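Local atomic coordinates of 2-hydroxyisocaproyl-CoA dehydratase activator (PDB entry 4EHU), a protein that transfers an electron to (R)-2-hydroxyisocaproyl-CoA dehydratase with hydrolysis of ATP, activating that enzyme in the reductive branch of L-leucine fermentation. Residues A[131-136]-A[187-192]; A[137-142]-A[171-176]; A[193-198]-A[227-232]. All blocks are in the same frame, centred on the assembly; numbering follows the deposited sequence. Where two conformers were deposited one is given.

The three contacts join helices of this actin-fold ATPase. Contacts 1 and 2 share helix 130-140; contacts 1 and 3 share helix 182-204. Along the chain, contact 2 falls within the span bridged by contact 1, and contact 3 comes afterwards. The centres of contacts 1 and 2 are about 10 Å apart, those of 1 and 3 about 13 Å, and those of 2 and 3 about 22 Å. Contact 1 therefore lies between the others and touches both, through Val172 and Val193 among others. Helices 130-140, 165-177, 182-204 and 220-230 thus form one continuous packed group, with nucleotide and cluster close to contact 1.

Contact 1 of 3, residues A[131-136]-A[187-192]. With ANP (phosphoaminophosphonic acid-adenylate ester), chain D.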
loop_
_atom_site.group_PDB
_atom_site.type_symbol
_atom_site.label_atom_id
_atom_site.label_comp_id
_atom_site.label_asym_id
_atom_site.label_seq_id
_atom_site.Cartn_x
_atom_site.Cartn_y
_atom_site.Cartn_z
ATOM N N ARG A 131 -3.538 9.004 -3.732
ATOM C CA ARG A 131 -3.219 7.864 -4.577
ATOM C C ARG A 131 -4.294 6.792 -4.449
ATOM O O ARG A 131 -4.699 6.193 -5.434
ATOM C CB ARG A 131 -1.878 7.265 -4.174
ATOM C CG ARG A 131 -1.415 6.179 -5.117
ATOM C CD ARG A 131 -1.372 6.701 -6.544
ATOM N NE ARG A 131 -0.781 5.726 -7.442
ATOM C CZ ARG A 131 0.510 5.685 -7.749
ATOM N NH1 ARG A 131 1.354 6.575 -7.248
ATOM N NH2 ARG A 131 0.954 4.749 -8.561
ATOM N N PHE A 132 -4.732 6.541 -3.221
ATOM C CA PHE A 132 -5.787 5.555 -2.966
ATOM C C PHE A 132 -7.041 5.955 -3.762
ATOM O O PHE A 132 -7.651 5.134 -4.437
ATOM C CB PHE A 132 -6.066 5.485 -1.454
ATOM C CG PHE A 132 -7.178 4.522 -1.039
ATOM C CD1 PHE A 132 -6.864 3.234 -0.635
ATOM C CD2 PHE A 132 -8.508 4.939 -0.976
ATOM C CE1 PHE A 132 -7.855 2.353 -0.206
ATOM C CE2 PHE A 132 -9.499 4.072 -0.555
ATOM C CZ PHE A 132 -9.179 2.770 -0.168
ATOM N N LEU A 133 -7.407 7.224 -3.693
ATOM C CA LEU A 133 -8.614 7.696 -4.378
ATOM C C LEU A 133 -8.425 7.629 -5.883
ATOM O O LEU A 133 -9.342 7.271 -6.597
ATOM C CB LEU A 133 -8.948 9.126 -3.938
ATOM C CG LEU A 133 -9.333 9.172 -2.457
ATOM C CD1 LEU A 133 -9.278 10.614 -1.906
ATOM C CD2 LEU A 133 -10.743 8.603 -2.254
ATOM N N ASP A 134 -7.233 7.965 -6.371
ATOM C CA ASP A 134 -7.007 7.963 -7.806
ATOM C C ASP A 134 -7.119 6.527 -8.318
ATOM O O ASP A 134 -7.712 6.271 -9.370
ATOM C CB ASP A 134 -5.632 8.563 -8.149
ATOM C CG ASP A 134 -5.498 10.029 -7.718
ATOM O OD1 ASP A 134 -6.525 10.694 -7.459
ATOM O OD2 ASP A 134 -4.350 10.513 -7.636
ATOM N N VAL A 135 -6.577 5.584 -7.552
ATOM C CA VAL A 135 -6.663 4.164 -7.903
ATOM C C VAL A 135 -8.115 3.686 -7.942
ATOM O O VAL A 135 -8.528 2.995 -8.881
ATOM C CB VAL A 135 -5.855 3.292 -6.909
ATOM C CG1 VAL A 135 -6.252 1.842 -7.022
ATOM C CG2 VAL A 135 -4.346 3.451 -7.169
ATOM N N MET A 136 -8.910 4.051 -6.936
ATOM C CA MET A 136 -10.294 3.607 -6.891
ATOM C C MET A 136 -11.155 4.283 -7.962
ATOM O O MET A 136 -12.039 3.652 -8.519
ATOM C CB MET A 136 -10.903 3.916 -5.527
ATOM C CG MET A 136 -10.213 3.198 -4.392
ATOM S SD MET A 136 -10.204 1.405 -4.634
ATOM C CE MET A 136 -8.844 1.010 -3.533
ATOM N N ALA A 187 -18.916 6.027 -0.984
ATOM C CA ALA A 187 -18.907 6.407 0.430
ATOM C C ALA A 187 -17.943 5.508 1.207
ATOM O O ALA A 187 -17.255 5.990 2.104
ATOM C CB ALA A 187 -20.324 6.348 1.065
ATOM N N GLY A 188 -17.919 4.213 0.891
ATOM C CA GLY A 188 -17.029 3.289 1.594
ATOM C C GLY A 188 -15.577 3.636 1.348
ATOM O O GLY A 188 -14.775 3.573 2.258
ATOM N N ILE A 189 -15.253 3.981 0.108
ATOM C CA ILE A 189 -13.902 4.410 -0.262
ATOM C C ILE A 189 -13.496 5.660 0.544
ATOM O O ILE A 189 -12.384 5.752 1.046
ATOM C CB ILE A 189 -13.865 4.692 -1.779
ATOM C CG1 ILE A 189 -13.782 3.360 -2.554
ATOM C CG2 ILE A 189 -12.714 5.635 -2.138
ATOM C CD1 ILE A 189 -14.168 3.528 -4.038
ATOM N N HIS A 190 -14.421 6.607 0.704
ATOM C CA HIS A 190 -14.147 7.801 1.467
ATOM C C HIS A 190 -13.935 7.485 2.930
ATOM O O HIS A 190 -13.052 8.043 3.580
ATOM C CB HIS A 190 -15.285 8.806 1.294
ATOM C CG HIS A 190 -15.350 9.390 -0.072
ATOM N ND1 HIS A 190 -16.480 10.016 -0.555
ATOM C CD2 HIS A 190 -14.411 9.500 -1.037
ATOM C CE1 HIS A 190 -16.244 10.439 -1.785
ATOM N NE2 HIS A 190 -14.999 10.137 -2.100
ATOM N N THR A 191 -14.732 6.576 3.454
ATOM C CA THR A 191 -14.599 6.222 4.843
ATOM C C THR A 191 -13.233 5.554 5.076
ATOM O O THR A 191 -12.595 5.825 6.069
ATOM C CB THR A 191 -15.747 5.308 5.269
ATOM O OG1 THR A 191 -16.933 6.105 5.313
ATOM C CG2 THR A 191 -15.466 4.691 6.659
ATOM N N SER A 192 -12.778 4.733 4.140
ATOM C CA SER A 192 -11.428 4.150 4.252
ATOM C C SER A 192 -10.354 5.220 4.439
ATOM O O SER A 192 -9.518 5.128 5.339
ATOM C CB SER A 192 -11.111 3.326 3.012
ATOM O OG SER A 192 -11.893 2.149 3.002
HETATM P PG ANP D . 2.154 15.461 -1.849
HETATM O O1G ANP D . 3.624 15.437 -2.250
HETATM O O2G ANP D . 1.860 16.684 -1.018
HETATM O O3G ANP D . 1.709 14.205 -1.209
HETATM P PB ANP D . 0.666 16.913 -4.053
HETATM O O1B ANP D . 1.043 16.993 -5.509
HETATM O O2B ANP D . 0.887 18.179 -3.222
HETATM N N3B ANP D . 1.391 15.491 -3.385
HETATM P PA ANP D . -2.143 17.655 -4.070
HETATM O O1A ANP D . -1.912 18.531 -5.251
HETATM O O2A ANP D . -2.320 18.233 -2.684
HETATM O O3A ANP D . -0.928 16.587 -3.967
HETATM O "O5'" ANP D . -3.367 16.640 -4.305
HETATM C "C5'" ANP D . -3.325 15.693 -5.377
HETATM C "C4'" ANP D . -4.671 14.981 -5.455
HETATM O "O4'" ANP D . -5.849 15.699 -5.118
HETATM C "C3'" ANP D . -4.963 13.758 -6.304
HETATM O "O3'" ANP D . -4.240 12.615 -5.827
HETATM C "C2'" ANP D . -6.489 13.644 -6.203
HETATM O "O2'" ANP D . -6.907 12.530 -5.395
HETATM C "C1'" ANP D . -6.980 14.940 -5.559
HETATM N N9 ANP D . -7.707 15.825 -6.489
HETATM C C8 ANP D . -7.175 16.584 -7.469
HETATM N N7 ANP D . -8.137 17.314 -8.086
HETATM C C5 ANP D . -9.306 17.009 -7.471
HETATM C C6 ANP D . -10.705 17.422 -7.606
HETATM N N6 ANP D . -11.043 18.312 -8.570
HETATM N N1 ANP D . -11.614 16.879 -6.756
HETATM C C2 ANP D . -11.279 16.000 -5.801
HETATM N N3 ANP D . -10.019 15.571 -5.627
HETATM C C4 ANP D . -9.018 16.041 -6.412
#
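Phe132 meets Ile189 and Ser192 with the outer end of its ring. Its CG is anti to the backbone N (chi1 178°), and the ring approaches the other helix obliquely. CE2 lies 3.7 Å from Ile189 O, and CZ lies 3.8 Å from Ser192 CB. Over one face of the ring sits Met136 CE, offset toward the rim. Leu133 uses a single methyl. Its CD2 packs 3.6 Å from Ile189 CG2 and also comes up to the edge of the His190 ring, in plane, near CD2. Asp134 turns to the nucleotide instead. Its OD1 accepts a hydrogen bond of 2.8 Å from O2' of ANP, and its OD2 accepts one of the same length from O3'. Each carboxylate oxygen thus holds one ribose hydroxyl. Met136 completes the row, with CB 3.6 Å from Ile189 CD1. Ile189 is the common partner: CG2 serves Phe132 and Leu133, and CD1 serves Met136. No hydrogen bond crosses between the two helices, which run nearly antiparallel at 161°. Phe132 also packs on Thr165 and Ala168 of helix 165-177. Helix 130-140, which follows strand 116-122 in the chain, is thus packed against helices 165-177 and 182-204, with the ribose held at Asp134.

Contact 2 of 3, residues A[137-142]-A[171-176]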
loop_
_atom_site.group_PDB
_atom_site.type_symbol
_atom_site.label_atom_id
_atom_site.label_comp_id
_atom_site.label_asym_id
_atom_site.label_seq_id
_atom_site.Cartn_x
_atom_site.Cartn_y
_atom_site.Cartn_z
ATOM N N ALA A 137 -10.898 5.565 -8.227
ATOM C CA ALA A 137 -11.677 6.294 -9.233
ATOM C C ALA A 137 -11.534 5.614 -10.594
ATOM O O ALA A 137 -12.507 5.505 -11.353
ATOM C CB ALA A 137 -11.214 7.752 -9.313
ATOM N N LYS A 138 -10.327 5.143 -10.884
ATOM C CA LYS A 138 -10.046 4.463 -12.141
ATOM C C LYS A 138 -10.840 3.167 -12.239
ATOM O O LYS A 138 -11.402 2.846 -13.285
ATOM C CB LYS A 138 -8.544 4.183 -12.266
ATOM C CG LYS A 138 -8.105 3.565 -13.583
ATOM C CD LYS A 138 -6.597 3.323 -13.572
ATOM C CE LYS A 138 -6.076 2.844 -14.924
ATOM N NZ LYS A 138 -4.594 2.627 -14.915
ATOM N N ILE A 139 -10.911 2.430 -11.138
ATOM C CA ILE A 139 -11.584 1.137 -11.143
ATOM C C ILE A 139 -13.093 1.264 -11.290
ATOM O O ILE A 139 -13.729 0.465 -11.990
ATOM C CB ILE A 139 -11.283 0.368 -9.860
ATOM C CG1 ILE A 139 -9.782 0.176 -9.732
ATOM C CG2 ILE A 139 -11.982 -0.987 -9.872
ATOM C CD1 ILE A 139 -9.373 -0.239 -8.362
ATOM N N ILE A 140 -13.681 2.256 -10.622
ATOM C CA ILE A 140 -15.126 2.439 -10.693
ATOM C C ILE A 140 -15.509 3.314 -11.889
ATOM O O ILE A 140 -16.682 3.527 -12.156
ATOM C CB ILE A 140 -15.682 3.024 -9.386
ATOM C CG1 ILE A 140 -15.154 4.435 -9.158
ATOM C CG2 ILE A 140 -15.320 2.119 -8.201
ATOM C CD1 ILE A 140 -15.787 5.110 -7.959
ATOM N N GLU A 141 -14.497 3.785 -12.609
ATOM C CA GLU A 141 -14.661 4.554 -13.837
ATOM C C GLU A 141 -15.455 5.850 -13.655
ATOM O O GLU A 141 -16.399 6.126 -14.385
ATOM C CB GLU A 141 -15.262 3.670 -14.934
ATOM C CG GLU A 141 -14.400 2.445 -15.191
ATOM C CD GLU A 141 -14.919 1.567 -16.309
ATOM O OE1 GLU A 141 -16.090 1.734 -16.702
ATOM O OE2 GLU A 141 -14.148 0.711 -16.790
ATOM N N VAL A 142 -15.045 6.651 -12.681
ATOM C CA VAL A 142 -15.519 8.023 -12.586
ATOM C C VAL A 142 -14.319 8.914 -12.330
ATOM O O VAL A 142 -13.289 8.450 -11.857
ATOM C CB VAL A 142 -16.541 8.202 -11.461
ATOM C CG1 VAL A 142 -17.715 7.244 -11.654
ATOM C CG2 VAL A 142 -15.884 7.997 -10.126
ATOM N N GLU A 171 -11.722 -5.627 -3.062
ATOM C CA GLU A 171 -13.072 -5.547 -2.485
ATOM C C GLU A 171 -13.984 -4.678 -3.334
ATOM O O GLU A 171 -15.140 -5.005 -3.498
ATOM C CB GLU A 171 -13.074 -5.005 -1.040
ATOM C CG GLU A 171 -12.361 -5.945 -0.080
ATOM C CD GLU A 171 -12.439 -5.474 1.369
ATOM O OE1 GLU A 171 -13.562 -5.292 1.890
ATOM O OE2 GLU A 171 -11.371 -5.283 1.980
ATOM N N VAL A 172 -13.452 -3.582 -3.859
ATOM C CA VAL A 172 -14.238 -2.652 -4.668
ATOM C C VAL A 172 -14.623 -3.326 -5.987
ATOM O O VAL A 172 -15.754 -3.212 -6.439
ATOM C CB VAL A 172 -13.467 -1.329 -4.908
ATOM C CG1 VAL A 172 -14.119 -0.487 -5.996
ATOM C CG2 VAL A 172 -13.383 -0.534 -3.614
ATOM N N ILE A 173 -13.689 -4.052 -6.583
ATOM C CA ILE A 173 -14.006 -4.849 -7.765
ATOM C C ILE A 173 -15.145 -5.822 -7.474
ATOM O O ILE A 173 -16.053 -5.979 -8.284
ATOM C CB ILE A 173 -12.765 -5.588 -8.278
ATOM C CG1 ILE A 173 -11.792 -4.568 -8.855
ATOM C CG2 ILE A 173 -13.140 -6.639 -9.345
ATOM C CD1 ILE A 173 -10.444 -5.151 -9.246
ATOM N N SER A 174 -15.119 -6.454 -6.307
ATOM C CA SER A 174 -16.165 -7.400 -5.948
ATOM C C SER A 174 -17.501 -6.707 -5.761
ATOM O O SER A 174 -18.546 -7.242 -6.137
ATOM C CB SER A 174 -15.793 -8.159 -4.682
ATOM O OG SER A 174 -14.732 -9.046 -4.956
ATOM N N HIS A 175 -17.471 -5.522 -5.163
ATOM C CA HIS A 175 -18.687 -4.748 -4.982
ATOM C C HIS A 175 -19.287 -4.365 -6.326
ATOM O O HIS A 175 -20.503 -4.401 -6.496
ATOM C CB HIS A 175 -18.421 -3.499 -4.153
ATOM C CG HIS A 175 -18.241 -3.756 -2.688
ATOM N ND1 HIS A 175 -19.155 -4.461 -1.932
ATOM C CD2 HIS A 175 -17.284 -3.336 -1.826
ATOM C CE1 HIS A 175 -18.754 -4.488 -0.672
ATOM N NE2 HIS A 175 -17.617 -3.817 -0.582
ATOM N N LEU A 176 -18.446 -3.995 -7.279
ATOM C CA LEU A 176 -18.932 -3.603 -8.600
ATOM C C LEU A 176 -19.560 -4.812 -9.300
ATOM O O LEU A 176 -20.609 -4.696 -9.936
ATOM C CB LEU A 176 -17.809 -3.018 -9.456
ATOM C CG LEU A 176 -17.151 -1.699 -9.026
ATOM C CD1 LEU A 176 -15.815 -1.506 -9.722
ATOM C CD2 LEU A 176 -18.059 -0.496 -9.301
#
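Leu176 N donates to Val172 O at 2.9 Å, the helical bond that sets these two residues one turn apart, both toward Ile139 and Ile140. No hydrogen bond crosses the contact; the side chains that meet are all apolar. Ile139 offers CG2, which is anti to the backbone N (chi1, taken to CG1, is -58°). This methyl lies 3.7 Å from Ile173 CG1 and also reaches Leu176 CD1. The Ile139 side chain crosses those of Ile173 and Leu176 at about a right angle. Leu176 CD1 also approaches the backbone, 3.7 Å from Ile139 O. Ile140 packs through CG2 as well, 3.6 Å from Val172 CG1 and 3.9 Å from Leu176 CD2. Leu176 therefore sends one methyl to each isoleucine. Helix 182-204 adds Ile185, which touches Val172 and Leu176, and Ile182 and Val186, which touch Ile140. Three helices join here. The edge is more open, with Ile173 exposed. Glu141 is the first residue to leave helical phi/psi, with positive phi (59°). Val142 N bonds to Ala137 O at 3.1 Å, and a weak bond joins Glu141 N to Lys138 O. This is a Schellman motif closing helix 130-140 beside the packed isoleucines.

Contact 3 of 3, residues A[193-198]-A[227-232]; sequences VAKRVS and AREINT
Glu229 lays its side chain over Ala194 and under the amino group of Lys195. Its CG rests 3.9 Å from Ala194 CB. A bend at chi2 (-62°) then sets CD near the Lys195 chain, which it crosses obliquely. Lys195 itself bends at its end, with NZ turned by chi4 (-57°). NZ bonds to Glu229 OE1 at 3.1 Å from above the carboxylate plane, and makes a weak bond to OE2. Both belong to a salt bridge. The other oxygen, OE2, is gripped by the neighbouring Arg228. Arg228 binds side-on with NE and NH2, both to this one atom, which lies in the guanidinium plane. The NH2 bond is 2.9 Å long and uses the anti lone pair of OE2, while NE meets OE2 from above the carboxylate plane. Arg228 NH2 also bonds to Thr191 OG1, one turn before Lys195. A water links the two segments by donating to Ser198 OG and to Glu229 OE1, each at 2.7 Å. Below the polar group, Ser198 CB packs 3.6 Å from Ile230 CG2, and Ser198 OG touches Glu229 CB. Here helix 220-230 ends in a Schellman motif: Asn231 has positive phi, and Thr232 N bonds back to Ala227 O. On the inner side, Ala194 also touches Ala225 and Met226. The contact joins helix 182-204 to the end of helix 220-230 by an apolar base with a charged group beside it. Two cationic side chains on one carboxylate would be expected to keep Glu229 ionised, and the bonds to both oxygens probably fix its rotation.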
loop_
_atom_site.group_PDB
_atom_site.type_symbol
_atom_site.label_atom_id
_atom_site.label_comp_id
_atom_site.label_asym_id
_atom_site.label_seq_id
_atom_site.Cartn_x
_atom_site.Cartn_y
_atom_site.Cartn_z
ATOM N N VAL A 193 -10.381 6.249 3.599
ATOM C CA VAL A 193 -9.351 7.284 3.661
ATOM C C VAL A 193 -9.495 8.019 4.985
ATOM O O VAL A 193 -8.513 8.246 5.696
ATOM C CB VAL A 193 -9.503 8.259 2.497
ATOM C CG1 VAL A 193 -8.626 9.531 2.715
ATOM C CG2 VAL A 193 -9.165 7.540 1.193
ATOM N N ALA A 194 -10.738 8.357 5.328
ATOM C CA ALA A 194 -10.993 9.166 6.503
ATOM C C ALA A 194 -10.598 8.444 7.779
ATOM O O ALA A 194 -10.091 9.069 8.703
ATOM C CB ALA A 194 -12.494 9.604 6.546
ATOM N N LYS A 195 -10.820 7.135 7.841
ATOM C CA LYS A 195 -10.398 6.377 9.015
ATOM C C LYS A 195 -8.892 6.415 9.174
ATOM O O LYS A 195 -8.386 6.557 10.275
ATOM C CB LYS A 195 -10.873 4.927 8.933
ATOM C CG LYS A 195 -12.361 4.846 9.257
ATOM C CD LYS A 195 -12.853 3.432 9.443
ATOM C CE LYS A 195 -14.318 3.431 9.927
ATOM N NZ LYS A 195 -14.532 4.191 11.205
ATOM N N ARG A 196 -8.175 6.309 8.067
ATOM C CA ARG A 196 -6.720 6.264 8.161
ATOM C C ARG A 196 -6.108 7.612 8.551
ATOM O O ARG A 196 -5.140 7.659 9.328
ATOM C CB ARG A 196 -6.125 5.762 6.856
ATOM C CG ARG A 196 -4.634 5.712 6.883
ATOM C CD ARG A 196 -4.100 4.801 5.814
ATOM N NE ARG A 196 -2.662 5.014 5.693
ATOM C CZ ARG A 196 -1.772 4.518 6.540
ATOM N NH1 ARG A 196 -2.168 3.771 7.565
ATOM N NH2 ARG A 196 -0.480 4.777 6.375
ATOM N N VAL A 197 -6.655 8.702 8.021
ATOM C CA VAL A 197 -6.129 10.031 8.343
ATOM C C VAL A 197 -6.661 10.468 9.702
ATOM O O VAL A 197 -5.926 11.055 10.489
ATOM C CB VAL A 197 -6.480 11.020 7.253
ATOM C CG1 VAL A 197 -5.945 12.427 7.592
ATOM C CG2 VAL A 197 -5.868 10.535 5.930
ATOM N N SER A 198 -7.906 10.114 10.027
ATOM C CA SER A 198 -8.436 10.505 11.338
ATOM C C SER A 198 -7.663 9.875 12.492
ATOM O O SER A 198 -7.597 10.458 13.564
ATOM C CB SER A 198 -9.936 10.196 11.482
ATOM O OG SER A 198 -10.177 8.817 11.449
ATOM N N ALA A 227 -14.879 14.895 8.935
ATOM C CA ALA A 227 -15.507 15.635 10.016
ATOM C C ALA A 227 -16.287 14.652 10.886
ATOM O O ALA A 227 -16.342 14.792 12.103
ATOM C CB ALA A 227 -16.421 16.717 9.466
ATOM N N ARG A 228 -16.884 13.650 10.240
ATOM C CA ARG A 228 -17.597 12.604 10.966
ATOM C C ARG A 228 -16.626 11.814 11.859
ATOM O O ARG A 228 -16.879 11.632 13.060
ATOM C CB ARG A 228 -18.297 11.665 9.976
ATOM C CG ARG A 228 -19.085 10.523 10.634
ATOM C CD ARG A 228 -19.518 9.488 9.600
ATOM N NE ARG A 228 -18.345 8.747 9.121
ATOM C CZ ARG A 228 -18.072 8.476 7.847
ATOM N NH1 ARG A 228 -18.892 8.873 6.884
ATOM N NH2 ARG A 228 -16.949 7.815 7.528
ATOM N N GLU A 229 -15.511 11.374 11.275
ATOM C CA GLU A 229 -14.607 10.495 11.989
ATOM C C GLU A 229 -13.924 11.210 13.144
ATOM O O GLU A 229 -13.683 10.589 14.186
ATOM C CB GLU A 229 -13.570 9.882 11.047
ATOM C CG GLU A 229 -14.149 8.910 10.044
ATOM C CD GLU A 229 -14.798 7.687 10.686
ATOM O OE1 GLU A 229 -14.308 7.221 11.751
ATOM O OE2 GLU A 229 -15.791 7.181 10.110
ATOM N N ILE A 230 -13.600 12.492 12.980
ATOM C CA ILE A 230 -12.968 13.216 14.087
ATOM C C ILE A 230 -13.966 13.926 14.966
ATOM O O ILE A 230 -13.588 14.557 15.958
ATOM C CB ILE A 230 -11.867 14.200 13.608
ATOM C CG1 ILE A 230 -12.490 15.406 12.898
ATOM C CG2 ILE A 230 -10.876 13.458 12.727
ATOM C CD1 ILE A 230 -11.409 16.490 12.503
ATOM N N ASN A 231 -15.248 13.820 14.622
ATOM C CA ASN A 231 -16.314 14.410 15.433
ATOM C C ASN A 231 -16.077 15.904 15.680
ATOM O O ASN A 231 -16.316 16.412 16.773
ATOM C CB ASN A 231 -16.418 13.674 16.778
ATOM C CG ASN A 231 -17.701 14.011 17.542
ATOM O OD1 ASN A 231 -18.737 14.322 16.945
ATOM N ND2 ASN A 231 -17.632 13.950 18.868
ATOM N N THR A 232 -15.599 16.603 14.655
ATOM C CA THR A 232 -15.279 18.029 14.753
ATOM C C THR A 232 -15.590 18.679 13.416
ATOM O O THR A 232 -15.396 18.040 12.369
ATOM C CB THR A 232 -13.772 18.217 15.061
ATOM O OG1 THR A 232 -13.425 17.438 16.213
ATOM C CG2 THR A 232 -13.433 19.660 15.302
HETATM O O HOH W 1 -11.982 7.508 13.002
#